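Putative cell adhesion protein (Parabacteroides distasonis, PDB 3LIU) probably serves as a fimbrial (pilus) subunit of the FimA/Mfa1 family and so is likely to act in cell adhesion. Local coordinates at residues A[224-229]-A[289-294]; A[234-239]-A[258-263]; A[254-259]-A[301-306]. All coordinates share one frame; numbering follows the deposited sequence.

Interaction 1. Residues A[224-229]-A[289-294]; sequences EKDFFG and KGEVKS
Three polar links and one ring contact hold the loop 224-229 against the loop 289-294, the two segments running in roughly the same direction. The straightest link is made by the amide of F227, whose N lies 2.8 Å from E291 OE2 with an N-H...O angle of 172°; the donor comes from well above the carboxylate plane. The chain of E291 bends at chi2 (95°), turning OE2 toward the F227 amide and D226 CA. Conversely, E224 stretches out with CG anti to its backbone N and offers the syn lone pair of OE2 to the amide of K289 (OE2 to N 3.0 Å). Beyond its amide, the extended chain of K289 crosses D226 obliquely and closes a salt bridge from NZ to OD1 at 2.8 Å. Farther along, one face of F228 is met by K293 N, 3.5 Å above the ring plane, and by K293 CB in a CH-pi contact 4.1 Å from the centroid, while E291 O lies at the ring edge.

In the second shell, K209 of strand 193-213 forms salt bridges with both E224 OE2 and E291 OE1, and T288 hydrogen-bonds E224 OE1. With D226 OD1 only 4.1 Å from E291 OE2, the acids would repel one another if all were ionised; the two lysines, K209 and K289, probably offset that charge and favour the carboxylate forms.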
loop_
_atom_site.group_PDB
_atom_site.type_symbol
_atom_site.label_atom_id
_atom_site.label_comp_id
_atom_site.label_asym_id
_atom_site.label_seq_id
_atom_site.Cartn_x
_atom_site.Cartn_y
_atom_site.Cartn_z
ATOM N N GLU A 224 4.875 2.914 -7.704
ATOM C CA GLU A 224 3.596 3.357 -8.246
ATOM C C GLU A 224 3.539 3.160 -9.741
ATOM O O GLU A 224 4.508 3.459 -10.456
ATOM C CB GLU A 224 3.397 4.867 -7.970
ATOM C CG GLU A 224 2.029 5.432 -8.466
ATOM C CD GLU A 224 1.817 6.896 -8.088
ATOM O OE1 GLU A 224 2.745 7.504 -7.538
ATOM O OE2 GLU A 224 0.705 7.431 -8.305
ATOM N N LYS A 225 2.387 2.713 -10.223
ATOM C CA LYS A 225 2.127 2.634 -11.664
ATOM C C LYS A 225 1.453 3.912 -12.140
ATOM O O LYS A 225 0.456 4.349 -11.555
ATOM C CB LYS A 225 1.186 1.487 -11.980
ATOM C CG LYS A 225 1.759 0.074 -11.875
ATOM C CD LYS A 225 3.060 -0.112 -12.669
ATOM C CE LYS A 225 3.322 -1.606 -12.928
ATOM N NZ LYS A 225 4.651 -1.880 -13.531
ATOM N N ASP A 226 2.001 4.509 -13.202
ATOM C CA ASP A 226 1.323 5.586 -13.890
ATOM C C ASP A 226 0.050 5.048 -14.507
ATOM O O ASP A 226 0.010 3.904 -14.957
ATOM C CB ASP A 226 2.187 6.151 -15.009
ATOM C CG ASP A 226 3.344 6.927 -14.515
ATOM O OD1 ASP A 226 3.456 7.206 -13.319
ATOM O OD2 ASP A 226 4.151 7.294 -15.351
ATOM N N PHE A 227 -0.981 5.875 -14.539
ATOM C CA PHE A 227 -2.278 5.522 -15.161
ATOM C C PHE A 227 -2.507 6.382 -16.387
ATOM O O PHE A 227 -1.930 7.457 -16.517
ATOM C CB PHE A 227 -3.427 5.709 -14.166
ATOM C CG PHE A 227 -3.693 4.528 -13.259
ATOM C CD1 PHE A 227 -2.644 3.752 -12.715
ATOM C CD2 PHE A 227 -4.993 4.257 -12.863
ATOM C CE1 PHE A 227 -2.910 2.721 -11.809
ATOM C CE2 PHE A 227 -5.285 3.217 -11.953
ATOM C CZ PHE A 227 -4.270 2.452 -11.423
ATOM N N PHE A 228 -3.361 5.906 -17.289
ATOM C CA PHE A 228 -3.642 6.602 -18.537
ATOM C C PHE A 228 -2.359 6.850 -19.370
ATOM O O PHE A 228 -1.472 5.986 -19.379
ATOM C CB PHE A 228 -4.473 7.858 -18.249
ATOM C CG PHE A 228 -5.795 7.538 -17.621
ATOM C CD1 PHE A 228 -6.785 6.898 -18.365
ATOM C CD2 PHE A 228 -6.024 7.773 -16.292
ATOM C CE1 PHE A 228 -7.992 6.529 -17.781
ATOM C CE2 PHE A 228 -7.249 7.430 -15.706
ATOM C CZ PHE A 228 -8.223 6.817 -16.445
ATOM N N GLY A 229 -2.251 7.993 -20.055
ATOM C CA GLY A 229 -1.119 8.233 -20.970
ATOM C C GLY A 229 -1.002 7.082 -21.935
ATOM O O GLY A 229 -2.001 6.650 -22.491
ATOM N N LYS A 289 -0.054 10.304 -7.907
ATOM C CA LYS A 289 -0.436 11.071 -9.101
ATOM C C LYS A 289 -1.939 11.251 -9.299
ATOM O O LYS A 289 -2.353 12.248 -9.861
ATOM C CB LYS A 289 0.228 10.496 -10.352
ATOM C CG LYS A 289 1.755 10.710 -10.292
ATOM C CD LYS A 289 2.478 9.950 -11.364
ATOM C CE LYS A 289 4.012 10.052 -11.231
ATOM N NZ LYS A 289 4.640 9.649 -12.548
ATOM N N GLY A 290 -2.755 10.302 -8.860
ATOM C CA GLY A 290 -4.219 10.445 -8.955
ATOM C C GLY A 290 -4.719 10.780 -10.355
ATOM O O GLY A 290 -5.593 11.606 -10.509
ATOM N N GLU A 291 -4.160 10.143 -11.377
ATOM C CA GLU A 291 -4.517 10.518 -12.760
ATOM C C GLU A 291 -5.978 10.259 -13.096
ATOM O O GLU A 291 -6.566 9.264 -12.661
ATOM C CB GLU A 291 -3.640 9.825 -13.802
ATOM C CG GLU A 291 -2.163 10.041 -13.647
ATOM C CD GLU A 291 -1.518 8.886 -12.855
ATOM O OE1 GLU A 291 -2.103 8.453 -11.847
ATOM O OE2 GLU A 291 -0.469 8.380 -13.294
ATOM N N VAL A 292 -6.563 11.186 -13.860
ATOM C CA VAL A 292 -7.862 10.961 -14.509
ATOM C C VAL A 292 -7.654 10.945 -16.025
ATOM O O VAL A 292 -6.602 11.341 -16.554
ATOM C CB VAL A 292 -8.924 11.986 -14.077
ATOM C CG1 VAL A 292 -9.172 11.887 -12.540
ATOM C CG2 VAL A 292 -8.523 13.433 -14.560
ATOM N N LYS A 293 -8.650 10.472 -16.741
ATOM C CA LYS A 293 -8.547 10.386 -18.198
ATOM C C LYS A 293 -8.505 11.780 -18.783
ATOM O O LYS A 293 -9.125 12.679 -18.246
ATOM C CB LYS A 293 -9.786 9.679 -18.710
ATOM C CG LYS A 293 -9.853 9.473 -20.193
ATOM C CD LYS A 293 -11.292 9.114 -20.596
ATOM C CE LYS A 293 -11.458 7.631 -20.717
ATOM N NZ LYS A 293 -11.018 7.172 -22.063
ATOM N N SER A 294 -7.785 11.988 -19.880
ATOM C CA SER A 294 -7.741 13.316 -20.484
ATOM C C SER A 294 -9.147 13.685 -20.987
ATOM O O SER A 294 -9.900 12.831 -21.473
ATOM C CB SER A 294 -6.753 13.352 -21.642
ATOM O OG SER A 294 -7.281 12.548 -22.669
#

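Interaction 2. Residues A[234-239]-A[258-263]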
loop_
_atom_site.group_PDB
_atom_site.type_symbol
_atom_site.label_atom_id
_atom_site.label_comp_id
_atom_site.label_asym_id
_atom_site.label_seq_id
_atom_site.Cartn_x
_atom_site.Cartn_y
_atom_site.Cartn_z
ATOM N N GLY A 234 -6.360 2.095 -16.394
ATOM C CA GLY A 234 -7.398 3.092 -16.416
ATOM C C GLY A 234 -8.321 2.976 -15.251
ATOM O O GLY A 234 -7.957 2.435 -14.202
ATOM N N TYR A 235 -9.540 3.482 -15.427
ATOM C CA TYR A 235 -10.464 3.580 -14.330
ATOM C C TYR A 235 -10.768 2.222 -13.643
ATOM O O TYR A 235 -10.944 2.166 -12.430
ATOM C CB TYR A 235 -11.762 4.271 -14.750
ATOM C CG TYR A 235 -11.659 5.780 -14.990
ATOM C CD1 TYR A 235 -11.069 6.638 -14.046
ATOM C CD2 TYR A 235 -12.186 6.354 -16.115
ATOM C CE1 TYR A 235 -10.968 8.007 -14.273
ATOM C CE2 TYR A 235 -12.096 7.748 -16.333
ATOM C CZ TYR A 235 -11.488 8.554 -15.396
ATOM O OH TYR A 235 -11.383 9.898 -15.579
ATOM N N LEU A 236 -10.875 1.143 -14.400
ATOM C CA LEU A 236 -11.208 -0.153 -13.784
ATOM C C LEU A 236 -10.062 -0.635 -12.845
ATOM O O LEU A 236 -10.273 -1.514 -11.999
ATOM C CB LEU A 236 -11.476 -1.212 -14.850
ATOM C CG LEU A 236 -12.745 -1.023 -15.701
ATOM C CD1 LEU A 236 -12.702 -2.008 -16.838
ATOM C CD2 LEU A 236 -14.012 -1.189 -14.905
ATOM N N ASP A 237 -8.877 -0.037 -13.011
ATOM C CA ASP A 237 -7.671 -0.342 -12.211
ATOM C C ASP A 237 -7.573 0.435 -10.923
ATOM O O ASP A 237 -6.748 0.103 -10.083
ATOM C CB ASP A 237 -6.422 -0.105 -13.045
ATOM C CG ASP A 237 -6.339 -1.057 -14.238
ATOM O OD1 ASP A 237 -6.174 -2.264 -13.979
ATOM O OD2 ASP A 237 -6.415 -0.593 -15.391
ATOM N N TYR A 238 -8.381 1.488 -10.795
ATOM C CA TYR A 238 -8.725 2.066 -9.513
ATOM C C TYR A 238 -9.754 1.167 -8.813
ATOM O O TYR A 238 -10.664 0.654 -9.450
ATOM C CB TYR A 238 -9.321 3.488 -9.661
ATOM C CG TYR A 238 -8.332 4.589 -9.973
ATOM C CD1 TYR A 238 -7.359 4.947 -9.048
ATOM C CD2 TYR A 238 -8.405 5.326 -11.157
ATOM C CE1 TYR A 238 -6.493 5.961 -9.290
ATOM C CE2 TYR A 238 -7.521 6.349 -11.410
ATOM C CZ TYR A 238 -6.556 6.658 -10.445
ATOM O OH TYR A 238 -5.645 7.648 -10.630
ATOM N N LYS A 239 -9.631 1.025 -7.489
ATOM C CA LYS A 239 -10.522 0.203 -6.711
ATOM C C LYS A 239 -11.267 1.022 -5.668
ATOM O O LYS A 239 -10.767 1.994 -5.158
ATOM C CB LYS A 239 -9.758 -0.952 -6.032
ATOM C CG LYS A 239 -8.836 -1.768 -6.923
ATOM C CD LYS A 239 -9.528 -2.387 -8.157
ATOM C CE LYS A 239 -8.529 -2.999 -9.125
ATOM N NZ LYS A 239 -9.181 -3.576 -10.346
ATOM N N LYS A 258 -13.663 10.211 -10.348
ATOM C CA LYS A 258 -14.017 9.977 -11.737
ATOM C C LYS A 258 -13.929 8.511 -12.090
ATOM O O LYS A 258 -13.134 7.762 -11.511
ATOM C CB LYS A 258 -13.130 10.799 -12.692
ATOM C CG LYS A 258 -13.258 12.298 -12.536
ATOM C CD LYS A 258 -14.728 12.769 -12.718
ATOM C CE LYS A 258 -14.905 14.245 -12.676
ATOM N NZ LYS A 258 -16.361 14.606 -12.889
ATOM N N GLY A 259 -14.767 8.121 -13.049
ATOM C CA GLY A 259 -14.746 6.806 -13.656
ATOM C C GLY A 259 -15.517 5.691 -12.959
ATOM O O GLY A 259 -15.789 5.722 -11.742
ATOM N N LEU A 260 -15.851 4.674 -13.741
ATOM C CA LEU A 260 -16.328 3.432 -13.172
ATOM C C LEU A 260 -15.098 2.689 -12.680
ATOM O O LEU A 260 -14.318 2.179 -13.451
ATOM C CB LEU A 260 -17.103 2.603 -14.203
ATOM C CG LEU A 260 -17.632 1.204 -13.849
ATOM C CD1 LEU A 260 -18.579 1.245 -12.651
ATOM C CD2 LEU A 260 -18.378 0.565 -15.069
ATOM N N GLN A 261 -14.969 2.632 -11.370
ATOM C CA GLN A 261 -13.902 1.949 -10.704
ATOM C C GLN A 261 -14.441 0.574 -10.261
ATOM O O GLN A 261 -15.646 0.353 -10.140
ATOM C CB GLN A 261 -13.469 2.785 -9.478
ATOM C CG GLN A 261 -13.048 4.197 -9.872
ATOM C CD GLN A 261 -12.403 4.977 -8.719
ATOM O OE1 GLN A 261 -12.194 4.439 -7.623
ATOM N NE2 GLN A 261 -12.043 6.228 -8.988
ATOM N N THR A 262 -13.519 -0.345 -10.018
ATOM C CA THR A 262 -13.864 -1.710 -9.621
ATOM C C THR A 262 -14.076 -1.841 -8.112
ATOM O O THR A 262 -13.199 -1.498 -7.290
ATOM C CB THR A 262 -12.754 -2.660 -10.105
ATOM O OG1 THR A 262 -12.624 -2.544 -11.539
ATOM C CG2 THR A 262 -13.029 -4.137 -9.713
ATOM N N LYS A 263 -15.248 -2.357 -7.740
ATOM C CA LYS A 263 -15.546 -2.630 -6.359
ATOM C C LYS A 263 -14.668 -3.726 -5.777
ATOM O O LYS A 263 -14.470 -4.784 -6.376
ATOM C CB LYS A 263 -16.978 -3.051 -6.220
ATOM C CG LYS A 263 -17.435 -3.321 -4.787
ATOM C CD LYS A 263 -18.954 -3.231 -4.717
ATOM C CE LYS A 263 -19.590 -4.324 -3.939
ATOM N NZ LYS A 263 -19.631 -5.518 -4.737
#
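Two hydrogen bonds cross between 234-239 and 258-263, both donated by T262. Its OG1 donates to L236 O at 2.6 Å, in the carbonyl plane and on a lone pair, and its amide N donates to Y238 O at 3.1 Å. L236 O is gripped twice, since K239, bent at chi2, folds NZ back onto the same oxygen and runs alongside T262. Weaker CA-H...O contacts join Q261 CA to Y235 O (3.4 Å) and K239 CA to T262 O.

The ring contact belongs to Y235: G259 CA makes a CH-pi contact over the centre of one face, 3.5 Å from the centroid. A side chain at G259 would run into the ring, and its positive phi (86°) also suits glycine. Y235 OH reaches K258 CB and is hydrogen-bonded to E296 and to the amide of K293. An alanine in place of Y235 would remove the ring over G259 and the hydroxyl that meets E296 and K293 N, and would probably loosen the fit of 258-260 against the 3-10 turn.

In the packing, the Q261 amide lies 26° from parallel to the Y238 ring plane, its CD 3.6 Å from Y238 CB, and is held there by NE2 donating to K258 O and to S207 OG. The 3-10 turn at 235-237 leads into strand 238-240, where K239 pairs with T262 in a parallel bridge, so that strand 262-263 extends the beta-sheet on the far side of strand 238-240 from strand 193-213.

Interaction 3. Residues A[254-259]-A[301-306]; sequences GSYKKG and EAYANH
The amide group of N305 docks on the backbone of K258 with two hydrogen bonds. OD1 receives the amide N of K258 at 2.8 Å, almost straight (176°) and on a lone pair, while ND2 donates to K258 O at 2.9 Å from above the carbonyl plane, so the amide pairs with both polar backbone atoms of K258, much as a peptide group could. A cis peptide bond precedes N305, and the backbone of N305 is itself hydrogen-bonded to G290. Water 1 lies 2.7 Å from Y256 O and close to H306 O, linking the two loops.

The segment 254-257 forms a type I beta turn, in the loop between strands 238-240 and 262-263, and it meets the loop that leads into strand 308-319. K257, with CG anti to its backbone N, sends NZ to G259 O nearly along the C=O axis and also to D252 O.

At the turn, Y256 and Y303 lie side by side, forming a face-to-face stack with centroids 3.6 Å apart and planes at 12°. Because both rings point the same way, their hydroxyls lie together, Y256 OH to Y303 OH 3.5 Å; water 2 bonds Y303 OH and, weakly, Y256 OH. Beside the stack, A304 CB rests 3.6 Å from S255 O and also touches K258 CG. A334 and P336 of strand 326-336 pack against Y256 and Y303 respectively.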
loop_
_atom_site.group_PDB
_atom_site.type_symbol
_atom_site.label_atom_id
_atom_site.label_comp_id
_atom_site.label_asym_id
_atom_site.label_seq_id
_atom_site.Cartn_x
_atom_site.Cartn_y
_atom_site.Cartn_z
ATOM N N GLY A 254 -18.378 11.987 -9.427
ATOM C CA GLY A 254 -18.598 13.391 -9.107
ATOM C C GLY A 254 -17.318 14.204 -9.240
ATOM O O GLY A 254 -16.325 13.735 -9.786
ATOM N N SER A 255 -17.306 15.428 -8.729
ATOM C CA SER A 255 -16.055 16.241 -8.760
ATOM C C SER A 255 -14.891 15.578 -7.973
ATOM O O SER A 255 -13.719 15.782 -8.279
ATOM C CB SER A 255 -16.313 17.670 -8.249
ATOM O OG SER A 255 -16.629 17.667 -6.866
ATOM N N TYR A 256 -15.223 14.731 -7.013
ATOM C CA TYR A 256 -14.235 14.105 -6.180
ATOM C C TYR A 256 -13.660 12.764 -6.703
ATOM O O TYR A 256 -12.639 12.298 -6.210
ATOM C CB TYR A 256 -14.838 13.883 -4.804
ATOM C CG TYR A 256 -15.070 15.120 -3.937
ATOM C CD1 TYR A 256 -14.553 16.361 -4.270
ATOM C CD2 TYR A 256 -15.752 15.005 -2.724
ATOM C CE1 TYR A 256 -14.717 17.455 -3.428
ATOM C CE2 TYR A 256 -15.935 16.106 -1.878
ATOM C CZ TYR A 256 -15.400 17.310 -2.223
ATOM O OH TYR A 256 -15.552 18.401 -1.401
ATOM N N LYS A 257 -14.321 12.140 -7.678
ATOM C CA LYS A 257 -14.048 10.749 -8.019
ATOM C C LYS A 257 -14.576 10.512 -9.416
ATOM O O LYS A 257 -15.805 10.634 -9.650
ATOM C CB LYS A 257 -14.742 9.825 -7.004
ATOM C CG LYS A 257 -14.590 8.335 -7.192
ATOM C CD LYS A 257 -15.543 7.721 -8.186
ATOM C CE LYS A 257 -15.613 6.206 -8.040
ATOM N NZ LYS A 257 -16.626 5.594 -9.006
ATOM N N LYS A 258 -13.663 10.211 -10.348
ATOM C CA LYS A 258 -14.017 9.977 -11.737
ATOM C C LYS A 258 -13.929 8.511 -12.090
ATOM O O LYS A 258 -13.134 7.762 -11.511
ATOM C CB LYS A 258 -13.130 10.799 -12.692
ATOM C CG LYS A 258 -13.258 12.298 -12.536
ATOM C CD LYS A 258 -14.728 12.769 -12.718
ATOM C CE LYS A 258 -14.905 14.245 -12.676
ATOM N NZ LYS A 258 -16.361 14.606 -12.889
ATOM N N GLY A 259 -14.767 8.121 -13.049
ATOM C CA GLY A 259 -14.746 6.806 -13.656
ATOM C C GLY A 259 -15.517 5.691 -12.959
ATOM O O GLY A 259 -15.789 5.722 -11.742
ATOM N N GLU A 301 -9.220 18.644 -8.760
ATOM C CA GLU A 301 -7.929 17.986 -8.845
ATOM C C GLU A 301 -7.277 17.674 -7.496
ATOM O O GLU A 301 -6.382 16.842 -7.429
ATOM C CB GLU A 301 -6.992 18.849 -9.677
ATOM C CG GLU A 301 -7.329 18.730 -11.162
ATOM C CD GLU A 301 -6.514 19.629 -12.024
ATOM O OE1 GLU A 301 -5.714 20.397 -11.481
ATOM O OE2 GLU A 301 -6.693 19.582 -13.252
ATOM N N ALA A 302 -7.718 18.354 -6.445
ATOM C CA ALA A 302 -7.358 17.979 -5.101
ATOM C C ALA A 302 -7.969 16.623 -4.675
ATOM O O ALA A 302 -7.426 15.960 -3.805
ATOM C CB ALA A 302 -7.752 19.127 -4.110
ATOM N N TYR A 303 -9.089 16.197 -5.272
ATOM C CA TYR A 303 -9.697 14.919 -4.887
ATOM C C TYR A 303 -9.595 13.810 -5.918
ATOM O O TYR A 303 -9.168 12.704 -5.570
ATOM C CB TYR A 303 -11.155 15.106 -4.545
ATOM C CG TYR A 303 -11.426 15.949 -3.317
ATOM C CD1 TYR A 303 -11.293 17.335 -3.348
ATOM C CD2 TYR A 303 -11.897 15.377 -2.158
ATOM C CE1 TYR A 303 -11.591 18.099 -2.237
ATOM C CE2 TYR A 303 -12.206 16.140 -1.029
ATOM C CZ TYR A 303 -12.052 17.486 -1.073
ATOM O OH TYR A 303 -12.351 18.233 0.035
ATOM N N ALA A 304 -10.012 14.108 -7.165
ATOM C CA ALA A 304 -10.038 13.130 -8.278
ATOM C C ALA A 304 -8.684 13.052 -8.999
ATOM O O ALA A 304 -8.215 14.100 -9.502
ATOM C CB ALA A 304 -11.104 13.548 -9.293
ATOM N N ASN A 305 -8.024 11.887 -9.078
ATOM C CA ASN A 305 -8.409 10.601 -8.460
ATOM C C ASN A 305 -7.321 10.190 -7.478
ATOM O O ASN A 305 -6.731 9.108 -7.544
ATOM C CB ASN A 305 -8.627 9.478 -9.501
ATOM C CG ASN A 305 -10.093 9.377 -10.000
ATOM O OD1 ASN A 305 -10.970 10.145 -9.568
ATOM N ND2 ASN A 305 -10.356 8.406 -10.945
ATOM N N HIS A 306 -7.054 11.090 -6.546
ATOM C CA HIS A 306 -6.279 10.737 -5.375
ATOM C C HIS A 306 -7.104 9.821 -4.527
ATOM O O HIS A 306 -8.336 9.897 -4.546
ATOM C CB HIS A 306 -5.948 11.996 -4.609
ATOM C CG HIS A 306 -4.916 12.823 -5.289
ATOM N ND1 HIS A 306 -3.628 12.373 -5.478
ATOM C CD2 HIS A 306 -4.975 14.056 -5.838
ATOM C CE1 HIS A 306 -2.935 13.306 -6.107
ATOM N NE2 HIS A 306 -3.733 14.328 -6.351
HETATM O O HOH W 1 -10.877 10.223 -6.015
HETATM O O HOH W 2 -14.595 17.064 1.542
#

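Overall arrangement
All three contacts lie on the same side of the chain's centre, with neighbouring centres 11 to 12 Å apart. Interaction 3 is the most buried, pairing an aromatic stack with an asparagine-to-backbone dock; interactions 1 and 2 are only partly buried. Charge dominates interaction 1, between two loops, whereas interaction 2 combines one backbone sheet bond with a threonine hydroxyl bond and a glycine CA-H on a tyrosine face. The loop between strands 282-284 and 308-319 supplies one side of interactions 1 and 3; the segments of interactions 2 and 3 overlap at 258-259, and K258 contributes to both contacts. Direct bonds knit them together: Y238 OH to E291 O, Y235 OH to K293 N, and G290 O to N305 N.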